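Local atomic coordinates of phosphatidylinositol 4,5-bisphosphate-binding protein SLM1 (Saccharomyces cerevisiae, PDB entry 4A6H), a protein that binds phosphatidylinositol 4,5-bisphosphate at the plasma membrane and, together with SLM2, acts as an effector of TORC2 and calcineurin signalling in actin polarization. Residues M106-W109 with F110-K114. Residues are numbered along the deposited sequence; the frame is centred on the assembly and turned at random.
Sequences MMSW and FDNLK
The side-chain amide of N112 reaches back one helical turn to the carbonyl of S108, adding a second bond to the normal helical one. ND2 of N112 stands 2.8 Å from O of S108, which lies almost in the amide plane, and the backbone N of N112 donates to the same oxygen at 3.1 Å from the opposite face of the carbonyl plane. Two donors thus grip O of S108, while the ND2 bond, nearly straight at 165°, should hold the N112 amide in its orientation. The hydroxyl of S108 turns instead to NZ of K8, a lysine that also makes a cation-pi contact with W109.

Round the helix from this pair, M107 forms a Met-aromatic contact with F110, three residues on, its SD 5.3 Å from the ring centroid and 40° off the ring normal. Bends at chi2 and chi3 curl the M107 chain forward, bringing CE 3.9 Å from OD1 of D111. M106 and F110 both place CG anti to the backbone N and run side by side, with SD of M106 4.2 Å from CB of F110.

M106, W109, F110 and L113 are buried on the sheet-facing side of helix 103-116, the C-terminal helix of the PH domain that plugs one open end of its beta barrel. All four pack on F80 of strand 79-84; F110 also meets the H62 ring edge-to-face and touches V59 on strand 57-62, while W109 lies against Y27 and the likewise buried N112 against L29, both of strand 21-29.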
loop_
_atom_site.group_PDB
_atom_site.type_symbol
_atom_site.label_atom_id
_atom_site.label_comp_id
_atom_site.label_asym_id
_atom_site.label_seq_id
_atom_site.Cartn_x
_atom_site.Cartn_y
_atom_site.Cartn_z
ATOM N N MET A 106 -7.866 -9.206 -17.308
ATOM C CA MET A 106 -6.808 -10.097 -16.861
ATOM C C MET A 106 -5.486 -9.343 -16.784
ATOM O O MET A 106 -4.729 -9.494 -15.820
ATOM C CB MET A 106 -6.700 -11.314 -17.784
ATOM C CG MET A 106 -5.514 -12.237 -17.501
ATOM S SD MET A 106 -3.946 -11.647 -18.168
ATOM C CE MET A 106 -4.194 -12.050 -19.892
ATOM N N MET A 107 -5.200 -8.516 -17.786
ATOM C CA MET A 107 -3.925 -7.820 -17.796
ATOM C C MET A 107 -3.853 -6.760 -16.700
ATOM O O MET A 107 -2.785 -6.510 -16.149
ATOM C CB MET A 107 -3.629 -7.214 -19.166
ATOM C CG MET A 107 -3.211 -8.250 -20.219
ATOM S SD MET A 107 -1.757 -9.223 -19.759
ATOM C CE MET A 107 -0.468 -7.977 -19.749
ATOM N N SER A 108 -4.986 -6.162 -16.360
ATOM C CA SER A 108 -5.015 -5.254 -15.212
ATOM C C SER A 108 -4.642 -5.989 -13.915
ATOM O O SER A 108 -3.825 -5.508 -13.132
ATOM C CB SER A 108 -6.373 -4.569 -15.090
ATOM O OG SER A 108 -6.418 -3.735 -13.944
ATOM N N TRP A 109 -5.227 -7.167 -13.700
ATOM C CA TRP A 109 -4.865 -7.980 -12.542
ATOM C C TRP A 109 -3.390 -8.383 -12.596
ATOM O O TRP A 109 -2.668 -8.268 -11.603
ATOM C CB TRP A 109 -5.730 -9.237 -12.485
ATOM C CG TRP A 109 -7.105 -9.003 -11.933
ATOM C CD1 TRP A 109 -8.270 -8.903 -12.639
ATOM C CD2 TRP A 109 -7.449 -8.815 -10.554
ATOM N NE1 TRP A 109 -9.324 -8.685 -11.780
ATOM C CE2 TRP A 109 -8.850 -8.641 -10.494
ATOM C CE3 TRP A 109 -6.719 -8.824 -9.359
ATOM C CZ2 TRP A 109 -9.525 -8.438 -9.286
ATOM C CZ3 TRP A 109 -7.396 -8.621 -8.161
ATOM C CH2 TRP A 109 -8.780 -8.436 -8.140
ATOM N N PHE A 110 -2.955 -8.872 -13.758
ATOM C CA PHE A 110 -1.605 -9.381 -13.919
ATOM C C PHE A 110 -0.591 -8.288 -13.636
ATOM O O PHE A 110 0.335 -8.494 -12.864
ATOM C CB PHE A 110 -1.404 -9.927 -15.344
ATOM C CG PHE A 110 -0.054 -10.553 -15.567
ATOM C CD1 PHE A 110 0.152 -11.902 -15.305
ATOM C CD2 PHE A 110 1.015 -9.786 -16.002
ATOM C CE1 PHE A 110 1.404 -12.481 -15.495
ATOM C CE2 PHE A 110 2.264 -10.357 -16.195
ATOM C CZ PHE A 110 2.456 -11.707 -15.937
ATOM N N ASP A 111 -0.780 -7.117 -14.235
ATOM C CA ASP A 111 0.211 -6.047 -14.060
ATOM C C ASP A 111 0.206 -5.449 -12.651
ATOM O O ASP A 111 1.266 -5.133 -12.101
ATOM C CB ASP A 111 0.031 -4.940 -15.092
ATOM C CG ASP A 111 0.370 -5.382 -16.493
ATOM O OD1 ASP A 111 1.189 -6.310 -16.653
ATOM O OD2 ASP A 111 -0.194 -4.790 -17.435
ATOM N N ASN A 112 -0.977 -5.322 -12.045
ATOM C CA ASN A 112 -1.055 -4.864 -10.666
ATOM C C ASN A 112 -0.386 -5.847 -9.704
ATOM O O ASN A 112 0.300 -5.442 -8.775
ATOM C CB ASN A 112 -2.504 -4.577 -10.260
ATOM C CG ASN A 112 -2.956 -3.184 -10.655
ATOM O OD1 ASN A 112 -2.816 -2.238 -9.881
ATOM N ND2 ASN A 112 -3.494 -3.048 -11.862
ATOM N N LEU A 113 -0.544 -7.146 -9.951
ATOM C CA LEU A 113 0.115 -8.144 -9.112
ATOM C C LEU A 113 1.619 -8.128 -9.331
ATOM O O LEU A 113 2.394 -8.213 -8.373
ATOM C CB LEU A 113 -0.428 -9.540 -9.414
ATOM C CG LEU A 113 -1.769 -9.800 -8.732
ATOM C CD1 LEU A 113 -2.535 -10.937 -9.413
ATOM C CD2 LEU A 113 -1.587 -10.105 -7.245
ATOM N N LYS A 114 2.019 -8.008 -10.593
ATOM C CA LYS A 114 3.426 -8.024 -10.965
ATOM C C LYS A 114 4.212 -6.942 -10.240
ATOM O O LYS A 114 5.292 -7.212 -9.722
ATOM C CB LYS A 114 3.571 -7.875 -12.477
ATOM C CG LYS A 114 5.019 -7.912 -12.946
ATOM C CD LYS A 114 5.143 -7.666 -14.449
ATOM C CE LYS A 114 4.759 -6.237 -14.811
ATOM N NZ LYS A 114 5.276 -5.863 -16.165
#